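Local coordinates for protein glutathione transferase (Lolium rigidum, PDB 6ZB6) that probably conjugates glutathione to herbicides and other electrophilic xenobiotics, as phi-class transferases do, and here holds S-(p-nitrobenzyl)glutathione, at residues 102-105 and 106-110; 114-117 and 118-122; 163-166 and 167-171. All blocks are in the same frame, centred on the assembly; numbering follows the deposited sequence.

How the interactions relate
Interactions 1 and 2 lie in series on helix 92-127, their centres about 17 Å apart; both are only partly buried, and each contains a pi-type turn in which one carbonyl serves two amides. Their side chains differ with their place: 102-110 is largely polar, with two waters and a sodium ion toward solvent and a third water between Asp-105 and Asn-110, whereas in 114-122 two aromatic rings meet the nitrobenzyl group, with Val-117 behind one of them. Interaction 3, the buried start of helix 167-170, relies on a capping box and a water. It packs on interaction 1 where Thr-102 touches Phe-167 and Ala-168; its nearest atoms stay about 10 Å from interaction 2, across the chain's centre.

Interaction 1: residues 102-105 and 106-110; sequences TEVD and AHTYN. With NA (sodium ion), chain J.
Val-104 O takes two backbone amides at once, Thr-108 N at 2.7 Å and Tyr-109 N at 2.8 Å, one from each face of its carbonyl plane. This is the pi-type bulge of helix 92-127: Ala-106 and His-107 still bond four residues back, while Asn-110 N reaches five back to Asp-105 O. Past the widened turn, Asn-110 comes down beside Asp-105, amide and carboxylate planes 48° apart, and water 2 lies 2.7 Å from both Asp-105 OD1 and Asn-110 OD1. Asp-105 OD2 turns inward to a salt bridge with Arg-69. On the exposed side, Glu-103 and His-107 run alongside each other. The glutamate chain bends at chi2 (-60°), which sets OE1 at the imidazole edge, 3.4 Å from His-107 CD2, and water 1 joins Glu-103 OE1 to His-107 NE2. Thr-108 has OG1 beside its own backbone N (chi1 -69°) and gives that oxygen to a sodium ion at 2.8 Å, which also binds water 3. Tyr-109 heads inward, its OH bonded to Thr-176. One carbonyl holding two amides keeps the wide turn bonded, and the nearby carboxylate would probably favour a protonated His-107.

Interaction 2: residues 114-117 and 118-122; sequences SPIV and YQCLF. With GTB (S-(p-nitrobenzyl)glutathione), chain G.
The pocket for the hydrophobic substrate, the H-site of glutathione transferases, has part of its wall here on helix 92-127, where Val-117 backs Phe-122 and Ser-114 borders Tyr-118. Phe-122 is sandwiched. Val-117 CG1 makes a CH-pi contact with one face, 3.8 Å from the ring centroid and 19° off its normal, while C5' of the ligand's nitrobenzyl ring lies over the opposite face, 3.4 Å above the plane and close to the centre. CG1 reaches the ring because it stands anti to the Val-117 backbone N (chi1 173°), directed along the helix toward the following turn. Tyr-118 flanks the same aromatic group: its OH comes within 3.2 Å of ligand C2', and it meets Phe-122 in a T-shaped (edge-to-face) contact, with Phe-122 CD2 over the centre of the Tyr-118 ring. At the rim of the tyrosine, Ser-114 OG sits near the ring plane, 3.2 Å from Tyr-118 CE2, an oxygen set against an aromatic C-H.

Two departures from regular alpha-helix shape this wall. Pro-115 has no N-H to give, and the helix kinks there; further on, Val-117 O accepts from both Leu-121 N at 2.8 Å and Phe-122 N at 3.1 Å, which reach it from opposite faces of the carbonyl. That pi-type turn pairs Val-117 with the residue five ahead. Behind it, Ile-116 CG2 packs on Cys-120 SG at 4.0 Å, on the side of the helix that looks to His-184 and Pro-183, and Val-117 itself rests on Tyr-178 and Phe-179 of helix 173-179. The glutathione part of the ligand is gripped elsewhere, by hydrogen bonds with residues such as Gln-54, Glu-67 and Ser-68 of the thioredoxin-like domain.

Interaction 3: residues 163-166 and 167-171; sequences DFVS and FADLN
Ser-166 N gives its hydrogen bond to Asp-169 OD2 at 2.9 Å across the first turn of helix 167-170, and OD2 accepts it through its anti lone pair, the one facing away from OD1. Ser-166 OG, folded between its own backbone N and carbonyl carbon (chi1 80°), accepts from Ala-168 N at 3.2 Å. Ser-166 O then starts the helical ladder with a long but straight bond from Leu-170 N, 3.3 Å at 167°; the one from Asp-169 N is weak. Water 4 joins Ser-166 OG and Asp-169 OD2, and adds Phe-164 O: it receives the Ser-166 hydroxyl proton and donates to the other two. With its proton spent on the water, OG meets Ala-168 N as an acceptor.

The pattern is a capping box with Ser-166 as N-cap, the Ser-x-x-Asp motif well known at this helix of the glutathione transferase fold. Asp-169 does more than cap, since its OD1 holds Leu-160 N and Trp-197 NE1, fixing the carboxylate from both ends.

Apolar contacts close over the turn. Val-165 CG2 meets Leu-170 CD2 at 4.0 Å, the two side chains crossing at about a right angle; they stand just before the N-cap and at the fourth helical residue, the positions of a hydrophobic staple. Phe-167 points off the other way, among Phe-21, Leu-76 and Leu-87.

A polar group on an aromatic face is the third kind of contact: Asn-171 ND2 stands 3.2 Å above the centre of the Phe-167 ring, while Asn-171 OD1 is bonded to Arg-17 of helix 13-24.

Interaction 1: residues 102-105 and 106-110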
loop_
_atom_site.group_PDB
_atom_site.type_symbol
_atom_site.label_atom_id
_atom_site.label_comp_id
_atom_site.label_asym_id
_atom_site.label_seq_id
_atom_site.Cartn_x
_atom_site.Cartn_y
_atom_site.Cartn_z
ATOM N N THR A 102 8.275 -7.578 3.798
ATOM C CA THR A 102 7.268 -6.658 4.309
ATOM C C THR A 102 7.916 -5.557 5.144
ATOM O O THR A 102 7.544 -4.382 5.034
ATOM C CB THR A 102 6.253 -7.446 5.144
ATOM O OG1 THR A 102 5.609 -8.422 4.298
ATOM C CG2 THR A 102 5.222 -6.506 5.789
ATOM N N GLU A 103 8.877 -5.927 6.001
ATOM C CA GLU A 103 9.634 -4.940 6.765
ATOM C C GLU A 103 10.458 -4.039 5.853
ATOM O O GLU A 103 10.588 -2.839 6.118
ATOM C CB GLU A 103 10.552 -5.633 7.774
ATOM C CG GLU A 103 9.821 -6.418 8.882
ATOM C CD GLU A 103 8.916 -5.543 9.716
ATOM O OE1 GLU A 103 9.376 -4.468 10.178
ATOM O OE2 GLU A 103 7.739 -5.926 9.917
ATOM N N VAL A 104 11.038 -4.600 4.784
ATOM C CA VAL A 104 11.792 -3.765 3.853
ATOM C C VAL A 104 10.904 -2.667 3.296
ATOM O O VAL A 104 11.313 -1.497 3.214
ATOM C CB VAL A 104 12.409 -4.604 2.721
ATOM C CG1 VAL A 104 13.007 -3.670 1.677
ATOM C CG2 VAL A 104 13.467 -5.550 3.252
ATOM N N ASP A 105 9.674 -3.013 2.903
ATOM C CA ASP A 105 8.765 -1.973 2.435
ATOM C C ASP A 105 8.558 -0.922 3.501
ATOM O O ASP A 105 8.688 0.274 3.235
ATOM C CB ASP A 105 7.413 -2.543 2.011
ATOM C CG ASP A 105 6.369 -1.438 1.786
ATOM O OD1 ASP A 105 6.544 -0.637 0.844
ATOM O OD2 ASP A 105 5.377 -1.355 2.544
ATOM N N ALA A 106 8.250 -1.355 4.734
ATOM C CA ALA A 106 7.911 -0.409 5.785
ATOM C C ALA A 106 9.089 0.511 6.126
ATOM O O ALA A 106 8.898 1.707 6.376
ATOM C CB ALA A 106 7.430 -1.184 7.036
ATOM N N HIS A 107 10.317 -0.011 6.128
ATOM C CA HIS A 107 11.422 0.746 6.692
ATOM C C HIS A 107 12.545 1.096 5.732
ATOM O O HIS A 107 13.452 1.844 6.129
ATOM C CB HIS A 107 12.017 -0.013 7.885
ATOM C CG HIS A 107 11.019 -0.235 8.965
ATOM N ND1 HIS A 107 10.494 0.801 9.707
ATOM C CD2 HIS A 107 10.383 -1.358 9.377
ATOM C CE1 HIS A 107 9.609 0.319 10.563
ATOM N NE2 HIS A 107 9.521 -0.988 10.381
ATOM N N THR A 108 12.524 0.595 4.502
ATOM C CA THR A 108 13.595 0.930 3.572
ATOM C C THR A 108 13.020 1.476 2.269
ATOM O O THR A 108 13.370 2.587 1.856
ATOM C CB THR A 108 14.475 -0.294 3.319
ATOM O OG1 THR A 108 15.217 -0.597 4.506
ATOM C CG2 THR A 108 15.448 -0.036 2.179
ATOM N N TYR A 109 12.111 0.727 1.639
ATOM C CA TYR A 109 11.577 1.139 0.341
ATOM C C TYR A 109 10.591 2.288 0.496
ATOM O O TYR A 109 10.726 3.318 -0.164
ATOM C CB TYR A 109 10.928 -0.061 -0.353
ATOM C CG TYR A 109 10.174 0.201 -1.651
ATOM C CD1 TYR A 109 8.867 0.666 -1.642
ATOM C CD2 TYR A 109 10.768 -0.056 -2.884
ATOM C CE1 TYR A 109 8.162 0.881 -2.836
ATOM C CE2 TYR A 109 10.078 0.155 -4.077
ATOM C CZ TYR A 109 8.786 0.619 -4.045
ATOM O OH TYR A 109 8.102 0.828 -5.212
ATOM N N ASN A 110 9.598 2.143 1.375
ATOM C CA ASN A 110 8.620 3.219 1.436
ATOM C C ASN A 110 9.214 4.517 1.978
ATOM O O ASN A 110 8.824 5.590 1.509
ATOM C CB ASN A 110 7.387 2.833 2.262
ATOM C CG ASN A 110 6.181 3.661 1.873
ATOM O OD1 ASN A 110 5.799 3.707 0.691
ATOM N ND2 ASN A 110 5.613 4.364 2.834
HETATM NA NA NA J . 17.439 1.154 4.723
HETATM O O HOH W 1 7.438 -2.656 11.081
HETATM O O HOH W 2 5.564 1.390 -0.712
HETATM O O HOH W 3 16.546 3.286 6.120
#

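Interaction 2: residues 114-117 and 118-122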
loop_
_atom_site.group_PDB
_atom_site.type_symbol
_atom_site.label_atom_id
_atom_site.label_comp_id
_atom_site.label_asym_id
_atom_site.label_seq_id
_atom_site.Cartn_x
_atom_site.Cartn_y
_atom_site.Cartn_z
ATOM N N SER A 114 8.050 7.206 -0.579
ATOM C CA SER A 114 6.983 8.058 -0.062
ATOM C C SER A 114 7.274 9.558 -0.108
ATOM O O SER A 114 6.358 10.320 -0.466
ATOM C CB SER A 114 6.653 7.622 1.382
ATOM O OG SER A 114 5.594 8.391 1.897
ATOM N N PRO A 115 8.473 10.054 0.228
ATOM C CA PRO A 115 8.680 11.510 0.166
ATOM C C PRO A 115 8.462 12.087 -1.211
ATOM O O PRO A 115 7.982 13.225 -1.330
ATOM C CB PRO A 115 10.136 11.675 0.618
ATOM C CG PRO A 115 10.368 10.506 1.500
ATOM C CD PRO A 115 9.653 9.383 0.799
ATOM N N ILE A 116 8.785 11.330 -2.262
ATOM C CA ILE A 116 8.559 11.821 -3.615
ATOM C C ILE A 116 7.069 11.967 -3.887
ATOM O O ILE A 116 6.635 12.942 -4.508
ATOM C CB ILE A 116 9.249 10.904 -4.641
ATOM C CG1 ILE A 116 10.754 10.838 -4.350
ATOM C CG2 ILE A 116 9.020 11.429 -6.078
ATOM C CD1 ILE A 116 11.440 9.596 -4.873
ATOM N N VAL A 117 6.258 11.020 -3.408
ATOM C CA VAL A 117 4.810 11.129 -3.562
ATOM C C VAL A 117 4.284 12.340 -2.799
ATOM O O VAL A 117 3.470 13.116 -3.318
ATOM C CB VAL A 117 4.117 9.830 -3.105
ATOM C CG1 VAL A 117 2.608 10.015 -3.102
ATOM C CG2 VAL A 117 4.522 8.677 -4.009
ATOM N N TYR A 118 4.743 12.518 -1.552
ATOM C CA TYR A 118 4.335 13.675 -0.756
ATOM C C TYR A 118 4.697 14.976 -1.453
ATOM O O TYR A 118 3.857 15.871 -1.604
ATOM C CB TYR A 118 4.997 13.631 0.622
ATOM C CG TYR A 118 4.207 12.875 1.656
ATOM C CD1 TYR A 118 3.224 13.509 2.408
ATOM C CD2 TYR A 118 4.441 11.523 1.882
ATOM C CE1 TYR A 118 2.497 12.813 3.361
ATOM C CE2 TYR A 118 3.718 10.816 2.828
ATOM C CZ TYR A 118 2.748 11.466 3.563
ATOM O OH TYR A 118 2.036 10.762 4.504
ATOM N N GLN A 119 5.953 15.097 -1.879
ATOM C CA GLN A 119 6.426 16.372 -2.401
ATOM C C GLN A 119 5.836 16.687 -3.771
ATOM O O GLN A 119 5.617 17.861 -4.087
ATOM C CB GLN A 119 7.950 16.371 -2.474
ATOM C CG GLN A 119 8.648 16.327 -1.130
ATOM C CD GLN A 119 8.400 17.572 -0.306
ATOM O OE1 GLN A 119 8.115 18.636 -0.847
ATOM N NE2 GLN A 119 8.507 17.442 1.016
ATOM N N CYS A 120 5.563 15.666 -4.590
ATOM C CA CYS A 120 5.135 15.890 -5.964
ATOM C C CYS A 120 3.620 15.833 -6.125
ATOM O O CYS A 120 3.088 16.460 -7.048
ATOM C CB CYS A 120 5.782 14.847 -6.884
ATOM S SG CYS A 120 7.557 15.016 -7.095
ATOM N N LEU A 121 2.915 15.136 -5.227
ATOM C CA LEU A 121 1.472 14.922 -5.350
ATOM C C LEU A 121 0.711 15.466 -4.147
ATOM O O LEU A 121 -0.064 16.415 -4.299
ATOM C CB LEU A 121 1.189 13.431 -5.538
ATOM C CG LEU A 121 0.890 12.922 -6.941
ATOM C CD1 LEU A 121 0.211 11.560 -6.851
ATOM C CD2 LEU A 121 0.019 13.921 -7.678
ATOM N N PHE A 122 0.907 14.892 -2.954
ATOM C CA PHE A 122 0.086 15.234 -1.796
ATOM C C PHE A 122 0.247 16.702 -1.413
ATOM O O PHE A 122 -0.744 17.425 -1.262
ATOM C CB PHE A 122 0.450 14.343 -0.603
ATOM C CG PHE A 122 0.137 12.863 -0.790
ATOM C CD1 PHE A 122 -0.787 12.428 -1.733
ATOM C CD2 PHE A 122 0.769 11.908 0.011
ATOM C CE1 PHE A 122 -1.065 11.070 -1.890
ATOM C CE2 PHE A 122 0.494 10.554 -0.137
ATOM C CZ PHE A 122 -0.428 10.134 -1.093
HETATM N N1 GTB G . 0.956 3.655 10.059
HETATM C CA1 GTB G . -0.396 4.104 9.766
HETATM C C1 GTB G . -1.128 3.018 8.962
HETATM O O11 GTB G . -0.509 2.335 8.101
HETATM O O12 GTB G . -2.354 2.792 9.153
HETATM C CB1 GTB G . -0.290 5.408 8.968
HETATM C CG1 GTB G . -1.702 5.882 8.627
HETATM C CD1 GTB G . -1.693 7.282 8.040
HETATM O OE1 GTB G . -0.678 7.888 7.882
HETATM N N2 GTB G . -2.958 7.866 7.666
HETATM C CA2 GTB G . -2.935 9.204 7.111
HETATM C C2 GTB G . -3.668 10.129 8.071
HETATM O O2 GTB G . -4.693 9.810 8.591
HETATM C CB2 GTB G . -3.617 9.196 5.741
HETATM S SG2 GTB G . -2.609 8.187 4.594
HETATM N N3 GTB G . -3.091 11.415 8.373
HETATM C CA3 GTB G . -3.793 12.299 9.280
HETATM C C3 GTB G . -2.902 12.662 10.464
HETATM O O31 GTB G . -3.160 13.696 11.141
HETATM O O32 GTB G . -1.916 11.936 10.771
HETATM C "C'" GTB G . -1.031 9.042 4.312
HETATM C "C1'" GTB G . -1.325 10.408 3.700
HETATM C "C2'" GTB G . -1.010 11.561 4.402
HETATM C "C3'" GTB G . -1.275 12.807 3.853
HETATM C "C4'" GTB G . -1.850 12.902 2.594
HETATM N N41 GTB G . -2.134 14.212 2.012
HETATM O O41 GTB G . -1.720 15.393 2.655
HETATM O O42 GTB G . -2.721 14.275 0.999
HETATM C "C5'" GTB G . -2.167 11.745 1.893
HETATM C "C6'" GTB G . -1.905 10.497 2.442
#

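Interaction 3: residues 163-166 and 167-171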
loop_
_atom_site.group_PDB
_atom_site.type_symbol
_atom_site.label_atom_id
_atom_site.label_comp_id
_atom_site.label_asym_id
_atom_site.label_seq_id
_atom_site.Cartn_x
_atom_site.Cartn_y
_atom_site.Cartn_z
ATOM N N ASP A 163 9.230 -17.598 -5.239
ATOM C CA ASP A 163 8.432 -17.854 -6.436
ATOM C C ASP A 163 6.932 -17.845 -6.156
ATOM O O ASP A 163 6.190 -18.697 -6.650
ATOM C CB ASP A 163 8.875 -19.181 -7.050
ATOM C CG ASP A 163 8.185 -19.479 -8.369
ATOM O OD1 ASP A 163 7.560 -20.558 -8.476
ATOM O OD2 ASP A 163 8.242 -18.622 -9.280
ATOM N N PHE A 164 6.461 -16.902 -5.344
ATOM C CA PHE A 164 5.042 -16.777 -5.060
ATOM C C PHE A 164 4.759 -15.343 -4.636
ATOM O O PHE A 164 5.575 -14.717 -3.953
ATOM C CB PHE A 164 4.598 -17.756 -3.960
ATOM C CG PHE A 164 5.396 -17.639 -2.689
ATOM C CD1 PHE A 164 6.548 -18.391 -2.507
ATOM C CD2 PHE A 164 5.002 -16.769 -1.680
ATOM C CE1 PHE A 164 7.288 -18.278 -1.339
ATOM C CE2 PHE A 164 5.731 -16.651 -0.521
ATOM C CZ PHE A 164 6.874 -17.411 -0.345
ATOM N N VAL A 165 3.609 -14.827 -5.058
ATOM C CA VAL A 165 3.196 -13.509 -4.616
ATOM C C VAL A 165 2.830 -13.611 -3.144
ATOM O O VAL A 165 2.363 -14.652 -2.672
ATOM C CB VAL A 165 2.026 -12.982 -5.473
ATOM C CG1 VAL A 165 0.746 -13.759 -5.220
ATOM C CG2 VAL A 165 1.817 -11.493 -5.267
ATOM N N SER A 166 3.079 -12.539 -2.401
ATOM C CA SER A 166 2.879 -12.571 -0.959
ATOM C C SER A 166 2.494 -11.188 -0.462
ATOM O O SER A 166 2.470 -10.218 -1.222
ATOM C CB SER A 166 4.138 -13.103 -0.259
ATOM O OG SER A 166 5.115 -12.085 -0.131
ATOM N N PHE A 167 2.144 -11.132 0.831
ATOM C CA PHE A 167 1.951 -9.904 1.596
ATOM C C PHE A 167 3.040 -8.875 1.310
ATOM O O PHE A 167 2.759 -7.678 1.197
ATOM C CB PHE A 167 1.939 -10.269 3.091
ATOM C CG PHE A 167 1.359 -9.223 4.003
ATOM C CD1 PHE A 167 0.073 -8.751 3.822
ATOM C CD2 PHE A 167 2.097 -8.762 5.101
ATOM C CE1 PHE A 167 -0.477 -7.802 4.709
ATOM C CE2 PHE A 167 1.561 -7.819 5.999
ATOM C CZ PHE A 167 0.272 -7.339 5.802
ATOM N N ALA A 168 4.293 -9.328 1.227
ATOM C CA ALA A 168 5.400 -8.401 0.996
ATOM C C ALA A 168 5.203 -7.619 -0.297
ATOM O O ALA A 168 5.315 -6.387 -0.307
ATOM C CB ALA A 168 6.726 -9.163 0.962
ATOM N N ASP A 169 4.888 -8.316 -1.394
ATOM C CA ASP A 169 4.754 -7.641 -2.692
ATOM C C ASP A 169 3.594 -6.656 -2.682
ATOM O O ASP A 169 3.755 -5.486 -3.052
ATOM C CB ASP A 169 4.553 -8.649 -3.823
ATOM C CG ASP A 169 5.596 -9.735 -3.824
ATOM O OD1 ASP A 169 6.728 -9.466 -4.282
ATOM O OD2 ASP A 169 5.278 -10.847 -3.357
ATOM N N LEU A 170 2.420 -7.100 -2.221
ATOM C CA LEU A 170 1.224 -6.275 -2.343
ATOM C C LEU A 170 1.253 -5.057 -1.433
ATOM O O LEU A 170 0.571 -4.069 -1.732
ATOM C CB LEU A 170 -0.024 -7.122 -2.103
ATOM C CG LEU A 170 -0.118 -8.328 -3.050
ATOM C CD1 LEU A 170 -1.459 -9.045 -2.902
ATOM C CD2 LEU A 170 0.109 -7.916 -4.518
ATOM N N ASN A 171 2.024 -5.088 -0.335
ATOM C CA ASN A 171 2.173 -3.893 0.490
ATOM C C ASN A 171 2.869 -2.755 -0.242
ATOM O O ASN A 171 2.763 -1.599 0.187
ATOM C CB ASN A 171 2.946 -4.225 1.762
ATOM C CG ASN A 171 2.027 -4.663 2.893
ATOM O OD1 ASN A 171 1.092 -3.948 3.242
ATOM N ND2 ASN A 171 2.274 -5.850 3.452
HETATM O O HOH W 4 6.704 -12.635 -2.328
#